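PDB 3R67: putative Glycosidase from Bacteroides thetaiotaomicron, which is of unknown function but is a putative glycosidase, probably with a five-bladed beta-propeller fold. Local coordinates for residues P236-F241 against G270-T275; K240-L245 against I298-K303; N264-S269 against N280-G285; K303-P308 against V323-L328. One frame throughout, in Å; residues are numbered along the deposited sequence.

Contact 1: residues P236-F241 against G270-T275. With EDO (1,2-ethanediol), chain J.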
# COMPACT_ATOMS: atom_id res chain seq x y z
N PRO A 236 -10.39 1.59 -14.55
CA PRO A 236 -11.16 2.79 -14.18
C PRO A 236 -12.51 2.87 -14.90
O PRO A 236 -12.66 2.39 -16.04
CB PRO A 236 -10.24 3.93 -14.62
CG PRO A 236 -8.86 3.34 -14.55
CD PRO A 236 -9.06 1.96 -15.08
N ARG A 237 -13.51 3.43 -14.21
CA ARG A 237 -14.87 3.55 -14.72
C ARG A 237 -15.26 4.99 -14.87
O ARG A 237 -15.30 5.73 -13.88
CB ARG A 237 -15.87 2.86 -13.79
CG ARG A 237 -15.63 1.39 -13.53
CD ARG A 237 -16.55 0.88 -12.44
NE ARG A 237 -16.22 1.45 -11.12
CZ ARG A 237 -16.92 1.21 -10.02
NH1 ARG A 237 -17.99 0.44 -10.06
NH2 ARG A 237 -16.56 1.77 -8.87
N GLU A 238 -15.58 5.38 -16.11
CA GLU A 238 -16.03 6.73 -16.46
C GLU A 238 -17.25 7.11 -15.62
O GLU A 238 -18.13 6.26 -15.42
CB GLU A 238 -16.35 6.78 -17.97
CG GLU A 238 -16.62 8.17 -18.50
CD GLU A 238 -16.80 8.28 -20.01
OE1 GLU A 238 -17.20 7.29 -20.65
OE2 GLU A 238 -16.53 9.38 -20.54
N GLY A 239 -17.27 8.33 -15.10
CA GLY A 239 -18.36 8.85 -14.29
C GLY A 239 -18.41 8.34 -12.86
O GLY A 239 -19.36 8.67 -12.14
N LYS A 240 -17.42 7.53 -12.42
CA LYS A 240 -17.29 7.00 -11.06
C LYS A 240 -16.09 7.64 -10.35
O LYS A 240 -15.23 8.24 -11.01
CB LYS A 240 -17.15 5.46 -11.05
CG LYS A 240 -18.32 4.63 -11.61
CD LYS A 240 -19.54 4.58 -10.71
CE LYS A 240 -20.56 3.58 -11.19
NZ LYS A 240 -21.21 3.98 -12.46
N PHE A 241 -16.01 7.48 -9.00
CA PHE A 241 -14.91 7.99 -8.18
C PHE A 241 -13.55 7.40 -8.61
O PHE A 241 -12.54 8.02 -8.35
CB PHE A 241 -15.16 7.66 -6.70
CG PHE A 241 -14.98 6.20 -6.32
CD1 PHE A 241 -15.98 5.27 -6.57
CD2 PHE A 241 -13.81 5.77 -5.71
CE1 PHE A 241 -15.82 3.94 -6.22
CE2 PHE A 241 -13.62 4.41 -5.39
CZ PHE A 241 -14.64 3.51 -5.62
N GLY A 270 -13.67 16.79 -14.33
CA GLY A 270 -14.74 17.01 -15.29
C GLY A 270 -15.84 15.94 -15.30
O GLY A 270 -16.04 15.19 -14.32
N ALA A 271 -16.54 15.88 -16.45
CA ALA A 271 -17.66 14.98 -16.77
C ALA A 271 -17.22 13.50 -16.86
O ALA A 271 -18.06 12.60 -16.74
CB ALA A 271 -18.29 15.41 -18.08
N GLU A 272 -15.92 13.26 -17.06
CA GLU A 272 -15.36 11.92 -17.13
C GLU A 272 -15.27 11.29 -15.73
O GLU A 272 -15.18 10.08 -15.62
CB GLU A 272 -13.99 11.91 -17.81
CG GLU A 272 -14.07 12.19 -19.31
CD GLU A 272 -12.83 11.76 -20.06
OE1 GLU A 272 -11.81 12.47 -19.93
OE2 GLU A 272 -12.86 10.69 -20.71
N GLY A 273 -15.34 12.11 -14.68
CA GLY A 273 -15.31 11.66 -13.29
C GLY A 273 -16.66 11.84 -12.62
O GLY A 273 -17.63 12.23 -13.28
N ASP A 274 -16.72 11.53 -11.31
CA ASP A 274 -17.93 11.69 -10.50
C ASP A 274 -17.85 13.05 -9.79
O ASP A 274 -17.02 13.22 -8.90
CB ASP A 274 -18.12 10.51 -9.51
CG ASP A 274 -19.47 10.46 -8.82
OD1 ASP A 274 -20.17 11.50 -8.80
OD2 ASP A 274 -19.83 9.39 -8.29
N THR A 275 -18.70 14.00 -10.21
CA THR A 275 -18.77 15.38 -9.71
C THR A 275 -19.12 15.43 -8.17
O THR A 275 -18.89 16.47 -7.55
CB THR A 275 -19.82 16.16 -10.55
OG1 THR A 275 -19.75 17.54 -10.25
CG2 THR A 275 -21.25 15.68 -10.35
C1 EDO J . -15.02 15.92 -10.48
O1 EDO J . -15.07 15.06 -11.65
C2 EDO J . -15.43 17.33 -10.92
O2 EDO J . -15.17 18.35 -9.94
O HOH W 1 -18.65 6.94 -7.70
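Asp274, with CG anti to its backbone N (chi1 -170°), lays its CB against the backbone of Gly239 and Lys240, while the extended side chain of Glu238, CG likewise anti to N, passes alongside the carbonyl of Glu272. The contact docks two beta turns: a type II turn from Arg237 to Lys240, in the loop leading into strand 245-255, and a type I turn from Gly270 to Gly273, in the loop between strands 258-266 and 282-289 of the same propeller blade. A single backbone hydrogen bond joins them, from Gly239 N to Glu272 O (2.8 Å), almost straight at the hydrogen (176°). The donor stands above the carbonyl plane, 53° out of it. Gly239 occupies the third position of its turn, and the central peptide of the type II turn points its N-H at the other loop. The same carbonyl receives a C-H...O contact from Glu238 CA, 3.6 Å from Glu272 O. Beyond it the two acidic tips converge, Glu238 OE2 lying 3.9 Å from Glu272 OE2; this would be repulsive if both are charged, although Lys268 offers Glu272 a long, weak ion pair. At the other end the contact is by packing, Asp274 CB lying 3.4 Å from Gly239 O. The polar end of Asp274 is held through OD1 by the backbone N of Leu276. An ethanediol borders the outer turn, its O1 2.8 Å from Gly270 O and also within reach of Lys268 O. One water bridges the segments, donating to Asp274 OD2 (2.8 Å) and accepting from Phe241 N (3.0 Å).

Contact 2: residues K240-L245 against I298-K303; sequences KFDSDL and IDRLDK. With EDO (1,2-ethanediol), chain F.
Asp242 and Arg300 meet tip to tip in a salt bridge at the buried side of this contact, Arg300 NH2 lying 2.8 Å from Asp242 OD2. The arginine chain is extended from CG to NE, with CG anti to the backbone N (chi1 -175°), which carries the guanidinium across to the loop. It meets OD2 from above the carboxylate plane, 47° out of it. Tyr263 OH bonds both to Asp242 OD2 and to Arg300 NE, Arg237 NE takes Asp242 OD1, and Arg300 NH2 also bonds to Thr235 O, so the pair belongs to a wider polar network. Arg300 NH1 donates to an ethanediol O1 (2.9 Å). Beside the salt bridge the Phe241 ring turns its edge to the other backbone, CE1 lying 3.7 Å from Leu301 O. Asp242 CB covers part of one ring face.

The outer side is looser. Lys240 runs beside Asp302, its CD 3.5 Å from Asp302 O, but NZ stays 5.1 Å from Asp302 OD1, which pairs instead with Arg237. A water bridges the segments from Phe241 N to Asp302 O (2.6 Å from the latter). The arrangement ties the loop leading into strand 245-255 to the end of strand 297-300, the first and last strands of a four-stranded antiparallel propeller blade.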
# COMPACT_ATOMS: atom_id res chain seq x y z
N LYS A 240 -17.42 7.53 -12.42
CA LYS A 240 -17.29 7.00 -11.06
C LYS A 240 -16.09 7.64 -10.35
O LYS A 240 -15.23 8.24 -11.01
CB LYS A 240 -17.15 5.46 -11.05
CG LYS A 240 -18.32 4.63 -11.61
CD LYS A 240 -19.54 4.58 -10.71
CE LYS A 240 -20.56 3.58 -11.19
NZ LYS A 240 -21.21 3.98 -12.46
N PHE A 241 -16.01 7.48 -9.00
CA PHE A 241 -14.91 7.99 -8.18
C PHE A 241 -13.55 7.40 -8.61
O PHE A 241 -12.54 8.02 -8.35
CB PHE A 241 -15.16 7.66 -6.70
CG PHE A 241 -14.98 6.20 -6.32
CD1 PHE A 241 -15.98 5.27 -6.57
CD2 PHE A 241 -13.81 5.77 -5.71
CE1 PHE A 241 -15.82 3.94 -6.22
CE2 PHE A 241 -13.62 4.41 -5.39
CZ PHE A 241 -14.64 3.51 -5.62
N ASP A 242 -13.53 6.19 -9.18
CA ASP A 242 -12.31 5.51 -9.63
C ASP A 242 -12.20 5.63 -11.17
O ASP A 242 -11.86 4.66 -11.85
CB ASP A 242 -12.31 4.03 -9.16
CG ASP A 242 -13.46 3.15 -9.64
OD1 ASP A 242 -14.45 3.69 -10.18
OD2 ASP A 242 -13.38 1.92 -9.43
N SER A 243 -12.48 6.82 -11.70
CA SER A 243 -12.51 7.13 -13.14
C SER A 243 -11.12 7.39 -13.71
O SER A 243 -10.95 7.25 -14.92
CB SER A 243 -13.40 8.33 -13.41
OG SER A 243 -13.18 9.38 -12.48
N ASP A 244 -10.13 7.75 -12.88
CA ASP A 244 -8.77 8.00 -13.39
C ASP A 244 -7.89 6.80 -13.09
O ASP A 244 -7.25 6.27 -14.00
CB ASP A 244 -8.16 9.30 -12.80
CG ASP A 244 -6.91 9.83 -13.49
OD1 ASP A 244 -6.63 9.40 -14.64
OD2 ASP A 244 -6.28 10.75 -12.94
N LEU A 245 -7.84 6.38 -11.81
CA LEU A 245 -7.01 5.25 -11.37
C LEU A 245 -7.77 4.30 -10.49
O LEU A 245 -8.66 4.72 -9.76
CB LEU A 245 -5.76 5.75 -10.59
CG LEU A 245 -4.78 6.71 -11.26
CD1 LEU A 245 -3.75 7.19 -10.23
CD2 LEU A 245 -4.11 6.06 -12.47
N ILE A 298 -16.74 -10.57 -8.70
CA ILE A 298 -18.14 -10.86 -8.35
C ILE A 298 -18.91 -9.53 -8.30
O ILE A 298 -19.95 -9.39 -8.95
CB ILE A 298 -18.28 -11.65 -7.02
CG1 ILE A 298 -17.50 -13.01 -7.06
CG2 ILE A 298 -19.77 -11.86 -6.67
CD1 ILE A 298 -17.34 -13.68 -5.66
N ASP A 299 -18.41 -8.57 -7.51
CA ASP A 299 -19.07 -7.30 -7.31
C ASP A 299 -18.04 -6.22 -6.93
O ASP A 299 -16.87 -6.53 -6.66
CB ASP A 299 -20.17 -7.44 -6.23
CG ASP A 299 -21.20 -6.33 -6.21
OD1 ASP A 299 -21.29 -5.57 -7.22
OD2 ASP A 299 -21.97 -6.25 -5.23
N ARG A 300 -18.47 -4.95 -6.95
CA ARG A 300 -17.64 -3.77 -6.74
C ARG A 300 -18.50 -2.61 -6.26
O ARG A 300 -19.67 -2.52 -6.64
CB ARG A 300 -16.96 -3.46 -8.08
CG ARG A 300 -15.96 -2.34 -8.14
CD ARG A 300 -15.43 -2.40 -9.55
NE ARG A 300 -14.48 -1.34 -9.85
CZ ARG A 300 -13.99 -1.13 -11.06
NH1 ARG A 300 -14.39 -1.88 -12.08
NH2 ARG A 300 -13.13 -0.14 -11.27
N LEU A 301 -17.96 -1.74 -5.40
CA LEU A 301 -18.69 -0.58 -4.89
C LEU A 301 -18.75 0.50 -5.97
O LEU A 301 -17.74 0.76 -6.62
CB LEU A 301 -18.05 -0.02 -3.61
CG LEU A 301 -17.91 -0.95 -2.36
CD1 LEU A 301 -17.39 -0.13 -1.16
CD2 LEU A 301 -19.25 -1.62 -1.97
N ASP A 302 -19.92 1.11 -6.17
CA ASP A 302 -20.13 2.17 -7.17
C ASP A 302 -19.87 3.56 -6.55
O ASP A 302 -19.72 4.56 -7.26
CB ASP A 302 -21.53 2.06 -7.78
CG ASP A 302 -21.68 0.80 -8.64
OD1 ASP A 302 -20.64 0.21 -9.02
OD2 ASP A 302 -22.84 0.43 -8.95
N LYS A 303 -19.78 3.59 -5.21
CA LYS A 303 -19.47 4.75 -4.39
C LYS A 303 -18.36 4.40 -3.43
O LYS A 303 -18.30 3.26 -2.97
CB LYS A 303 -20.71 5.27 -3.62
CG LYS A 303 -21.69 6.06 -4.46
CD LYS A 303 -22.82 6.61 -3.61
CE LYS A 303 -23.42 7.89 -4.17
NZ LYS A 303 -23.98 7.72 -5.53
C1 EDO F . -13.48 -3.94 -14.66
O1 EDO F . -13.87 -2.57 -14.90
C2 EDO F . -13.37 -4.79 -15.93
O2 EDO F . -12.32 -4.32 -16.80
O HOH W 1 -18.65 6.94 -7.70

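Contact 3: residues N264-S269 against N280-G285; sequences NGKNKS and NSYCAG. With EDO (1,2-ethanediol), chain J.
The middle two strands of a four-stranded propeller blade, 258-266 and 282-289, pair here as an antiparallel beta hairpin with a long connecting loop, and Lys266 and Tyr282 meet across it. Gly265 and Cys283 form the hydrogen-bonded pair: Gly265 N donates to Cys283 O (2.8 Å) and Cys283 N returns the bond to Gly265 O (2.9 Å). The backbone bonding goes on past the regular strands with the register slipped by one residue, Asn267 N bonding to Ser281 O (3.0 Å) but Asn267 O accepting from Asn280 N (2.8 Å). The flanking non-hydrogen-bonded pairs, Asn264 with Ala284 and Lys266 with Tyr282, put their side chains on one face of the sheet, while that of Cys283 lies on the other. On the shared face the all-extended Lys266, CG anti to its backbone N (chi1 -176°), runs obliquely over the Tyr282 ring. Its CB stands 3.9 Å from the ring centroid, only 7° off the normal, a clear CH-pi contact; farther along, CD reaches Tyr282 CE1 at 3.8 Å. Asn264 CB comes to the edge of the same ring, and Tyr318 adds an edge-to-face partner from outside the hairpin. The polar ends of two asparagines are engaged by neighbouring chain: Asn264 OD1 accepts from Ile325 N, on the next blade, and Asn267 OD1 from Asp274 N, within the connecting loop. At the edge of the Tyr282 ring, in its plane, a water accepts from Lys266 NZ (2.9 Å) and pairs with Tyr282 OH (2.9 Å), bridging the tips of the lysine and the tyrosine whose ring its CB covers.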
# COMPACT_ATOMS: atom_id res chain seq x y z
N ASN A 264 -7.71 2.00 -3.92
CA ASN A 264 -7.75 3.46 -4.03
C ASN A 264 -8.19 3.90 -5.42
O ASN A 264 -7.55 3.52 -6.40
CB ASN A 264 -6.39 4.03 -3.71
CG ASN A 264 -5.93 3.69 -2.33
OD1 ASN A 264 -6.43 4.23 -1.37
ND2 ASN A 264 -4.93 2.82 -2.23
N GLY A 265 -9.23 4.71 -5.48
CA GLY A 265 -9.75 5.26 -6.72
C GLY A 265 -9.42 6.73 -6.87
O GLY A 265 -9.71 7.51 -5.96
N LYS A 266 -8.82 7.13 -8.01
CA LYS A 266 -8.56 8.55 -8.27
C LYS A 266 -9.66 9.05 -9.21
O LYS A 266 -9.96 8.42 -10.22
CB LYS A 266 -7.15 8.81 -8.83
CG LYS A 266 -6.86 10.29 -9.02
CD LYS A 266 -5.52 10.52 -9.69
CE LYS A 266 -5.33 11.96 -10.07
NZ LYS A 266 -4.00 12.17 -10.71
N ASN A 267 -10.27 10.17 -8.87
CA ASN A 267 -11.36 10.74 -9.63
C ASN A 267 -10.84 11.67 -10.72
O ASN A 267 -9.99 12.51 -10.44
CB ASN A 267 -12.29 11.50 -8.67
CG ASN A 267 -13.62 11.88 -9.26
OD1 ASN A 267 -14.23 11.14 -10.03
ND2 ASN A 267 -14.15 13.01 -8.80
N LYS A 268 -11.34 11.49 -11.97
CA LYS A 268 -10.99 12.40 -13.09
C LYS A 268 -11.61 13.76 -12.90
O LYS A 268 -12.67 13.88 -12.29
CB LYS A 268 -11.43 11.85 -14.46
CG LYS A 268 -10.42 10.96 -15.13
CD LYS A 268 -10.83 10.69 -16.56
CE LYS A 268 -9.95 9.72 -17.30
NZ LYS A 268 -10.57 9.34 -18.60
N SER A 269 -10.97 14.79 -13.45
CA SER A 269 -11.49 16.15 -13.44
C SER A 269 -12.46 16.31 -14.62
O SER A 269 -12.12 15.95 -15.75
CB SER A 269 -10.36 17.16 -13.48
OG SER A 269 -9.51 16.94 -14.60
N ASN A 280 -9.54 14.82 -8.94
CA ASN A 280 -8.16 14.36 -8.72
C ASN A 280 -7.97 13.83 -7.29
O ASN A 280 -6.86 13.42 -6.98
CB ASN A 280 -7.15 15.48 -9.01
CG ASN A 280 -7.27 16.02 -10.41
OD1 ASN A 280 -7.42 15.28 -11.39
ND2 ASN A 280 -7.27 17.33 -10.52
N SER A 281 -9.03 13.75 -6.45
CA SER A 281 -8.89 13.18 -5.11
C SER A 281 -8.92 11.66 -5.17
O SER A 281 -9.51 11.10 -6.10
CB SER A 281 -9.99 13.67 -4.17
OG SER A 281 -11.27 13.13 -4.47
N TYR A 282 -8.30 11.01 -4.15
CA TYR A 282 -8.29 9.57 -3.96
C TYR A 282 -9.29 9.19 -2.87
O TYR A 282 -9.15 9.61 -1.72
CB TYR A 282 -6.90 9.05 -3.61
CG TYR A 282 -5.87 9.02 -4.71
CD1 TYR A 282 -5.30 10.20 -5.19
CD2 TYR A 282 -5.32 7.82 -5.15
CE1 TYR A 282 -4.30 10.19 -6.15
CE2 TYR A 282 -4.30 7.79 -6.10
CZ TYR A 282 -3.79 8.98 -6.60
OH TYR A 282 -2.77 8.97 -7.52
N CYS A 283 -10.32 8.45 -3.26
CA CYS A 283 -11.37 7.89 -2.40
C CYS A 283 -11.27 6.38 -2.48
O CYS A 283 -10.93 5.86 -3.55
CB CYS A 283 -12.75 8.41 -2.81
SG CYS A 283 -12.97 10.19 -2.62
N ALA A 284 -11.49 5.67 -1.37
CA ALA A 284 -11.27 4.23 -1.30
C ALA A 284 -12.51 3.42 -1.70
O ALA A 284 -13.63 3.74 -1.30
CB ALA A 284 -10.84 3.83 0.11
N GLY A 285 -12.27 2.36 -2.47
CA GLY A 285 -13.32 1.45 -2.94
C GLY A 285 -13.04 0.02 -2.54
O GLY A 285 -12.03 -0.27 -1.89
C1 EDO J . -15.02 15.92 -10.48
O1 EDO J . -15.07 15.06 -11.65
C2 EDO J . -15.43 17.33 -10.92
O2 EDO J . -15.17 18.35 -9.94
O HOH W 2 -1.82 11.21 -9.12

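Contact 4: residues K303-P308 against V323-L328. With EDO (1,2-ethanediol), chain K.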
# COMPACT_ATOMS: atom_id res chain seq x y z
N LYS A 303 -19.78 3.59 -5.21
CA LYS A 303 -19.47 4.75 -4.39
C LYS A 303 -18.36 4.40 -3.43
O LYS A 303 -18.30 3.26 -2.97
CB LYS A 303 -20.71 5.27 -3.62
CG LYS A 303 -21.69 6.06 -4.46
CD LYS A 303 -22.82 6.61 -3.61
CE LYS A 303 -23.42 7.89 -4.17
NZ LYS A 303 -23.98 7.72 -5.53
N PRO A 304 -17.46 5.35 -3.12
CA PRO A 304 -16.36 5.02 -2.19
C PRO A 304 -16.86 4.78 -0.75
O PRO A 304 -17.84 5.40 -0.35
CB PRO A 304 -15.46 6.25 -2.26
CG PRO A 304 -16.34 7.36 -2.73
CD PRO A 304 -17.37 6.74 -3.61
N PHE A 305 -16.18 3.89 0.01
CA PHE A 305 -16.56 3.62 1.41
C PHE A 305 -15.82 4.57 2.35
O PHE A 305 -16.23 4.76 3.48
CB PHE A 305 -16.28 2.15 1.80
CG PHE A 305 -14.83 1.80 2.05
CD1 PHE A 305 -13.99 1.46 1.00
CD2 PHE A 305 -14.32 1.74 3.34
CE1 PHE A 305 -12.65 1.11 1.23
CE2 PHE A 305 -12.98 1.40 3.58
CZ PHE A 305 -12.16 1.08 2.52
N TYR A 306 -14.70 5.14 1.88
CA TYR A 306 -13.86 6.03 2.66
C TYR A 306 -13.43 7.21 1.81
O TYR A 306 -13.02 7.03 0.67
CB TYR A 306 -12.66 5.24 3.19
CG TYR A 306 -12.17 5.77 4.51
CD1 TYR A 306 -12.86 5.50 5.69
CD2 TYR A 306 -11.02 6.55 4.58
CE1 TYR A 306 -12.44 6.02 6.91
CE2 TYR A 306 -10.56 7.04 5.81
CZ TYR A 306 -11.28 6.77 6.97
OH TYR A 306 -10.83 7.25 8.18
N ILE A 307 -13.60 8.43 2.33
CA ILE A 307 -13.32 9.65 1.57
C ILE A 307 -12.57 10.66 2.45
O ILE A 307 -12.74 10.62 3.68
CB ILE A 307 -14.64 10.31 0.99
CG1 ILE A 307 -15.55 10.92 2.08
CG2 ILE A 307 -15.42 9.38 0.08
CD1 ILE A 307 -16.67 11.92 1.53
N PRO A 308 -11.81 11.64 1.85
CA PRO A 308 -11.15 12.66 2.68
C PRO A 308 -12.19 13.49 3.44
O PRO A 308 -13.15 13.98 2.85
CB PRO A 308 -10.37 13.49 1.65
CG PRO A 308 -10.17 12.57 0.49
CD PRO A 308 -11.49 11.84 0.42
N VAL A 323 -7.01 9.64 0.92
CA VAL A 323 -7.22 8.66 1.96
C VAL A 323 -6.64 7.42 1.29
O VAL A 323 -7.37 6.55 0.78
CB VAL A 323 -8.67 8.58 2.54
CG1 VAL A 323 -8.95 9.73 3.49
CG2 VAL A 323 -9.72 8.49 1.44
N PHE A 324 -5.30 7.46 1.09
CA PHE A 324 -4.61 6.43 0.35
C PHE A 324 -4.41 5.25 1.27
O PHE A 324 -3.45 5.23 2.05
CB PHE A 324 -3.29 6.96 -0.23
CG PHE A 324 -2.72 6.07 -1.31
CD1 PHE A 324 -3.11 6.23 -2.64
CD2 PHE A 324 -1.82 5.06 -0.99
CE1 PHE A 324 -2.60 5.40 -3.63
CE2 PHE A 324 -1.33 4.22 -1.98
CZ PHE A 324 -1.71 4.40 -3.30
N ILE A 325 -5.33 4.26 1.18
CA ILE A 325 -5.37 3.09 2.07
C ILE A 325 -4.28 2.11 1.63
O ILE A 325 -4.08 1.92 0.44
CB ILE A 325 -6.79 2.46 2.13
CG1 ILE A 325 -7.27 1.89 0.75
CG2 ILE A 325 -7.77 3.54 2.68
CD1 ILE A 325 -8.51 1.11 0.80
N GLU A 326 -3.50 1.57 2.60
CA GLU A 326 -2.35 0.75 2.24
C GLU A 326 -1.95 -0.29 3.32
O GLU A 326 -1.23 -1.25 3.00
CB GLU A 326 -1.20 1.73 2.01
CG GLU A 326 0.02 1.15 1.33
CD GLU A 326 1.03 2.21 0.95
OE1 GLU A 326 0.64 3.27 0.42
OE2 GLU A 326 2.23 1.94 1.12
N GLY A 327 -2.39 -0.11 4.56
CA GLY A 327 -2.14 -1.04 5.65
C GLY A 327 -3.45 -1.53 6.25
O GLY A 327 -4.38 -0.74 6.41
N LEU A 328 -3.55 -2.81 6.59
CA LEU A 328 -4.76 -3.42 7.19
C LEU A 328 -4.35 -4.55 8.14
O LEU A 328 -3.66 -5.48 7.72
CB LEU A 328 -5.71 -3.95 6.09
CG LEU A 328 -7.10 -4.51 6.54
CD1 LEU A 328 -7.91 -3.49 7.32
CD2 LEU A 328 -7.92 -5.01 5.35
C1 EDO K . -0.77 -7.48 7.31
O1 EDO K . -0.10 -8.61 7.86
C2 EDO K . -1.63 -7.90 6.12
O2 EDO K . -2.54 -6.83 5.79
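Val323 is the bump of this contact, and the extended backbone of Tyr306 to Pro308, with the Tyr306 ring edge, supplies the hollow that receives it. Its CB presses on that edge, in the ring plane, 3.7 Å from Tyr306 CD2, and the two side chains cross at about a right angle. The two methyls divide the rest of the hollow. Val323 CG1 lies 3.8 Å from Pro308 CA, while Val323 CG2 settles between the Tyr306 carbonyl and the proline ring, 3.7 Å from Tyr306 O and 3.9 Å from Pro308 CD, touching Ile307 C as well. The branched side chain is thus gripped by an aromatic edge, a peptide and a proline ring. A second, shallower meeting lies farther along the strand, where Phe305 and Ile325 reach toward each other. Ile325 CD1 touches the rim of the aromatic ring, 4.0 Å from Phe305 CZ. Both side chains hold CG or CG1 between backbone N and carbonyl carbon (chi1 75° in Phe305, 63° in Ile325), the crowded position. Tyr306 CB rests 3.8 Å above the Phe305 ring plane, toward its rim, and Leu337 of strand 334-341 packs on both Phe305 and Ile325. The segment 303-308 follows the last strand of one propeller blade, and Phe305 N bonds to Ala284 O of strand 282-289 in that blade; strand 323-331 opens the following blade. Tyr306 OH finds its partner in Tyr339. With no hydrogen bond between the two segments, this buried seam between blades is held across them by apolar van der Waals contacts.

How the contacts relate
The four contacts descend from the tip of a propeller blade toward the middle of the molecule, their centres about 23, 18, 15 and 11 Å from the centre of the chain. The centres of contacts 1, 2 and 3 lie about 9 Å apart, as do those of contacts 3 and 4; contacts 2 and 4 are about 12 Å and contacts 1 and 4 about 17 Å apart. Along the chain the segments of contacts 1 and 3 alternate, contact 3 is nested within the loop closed by contact 2, and contact 4 follows in series. Contacts 2 and 3 share one sheet. Phe241 on Pro304, Asn264 with Ile325 and Ala284 with Phe305 connect them to contact 4 and the next blade.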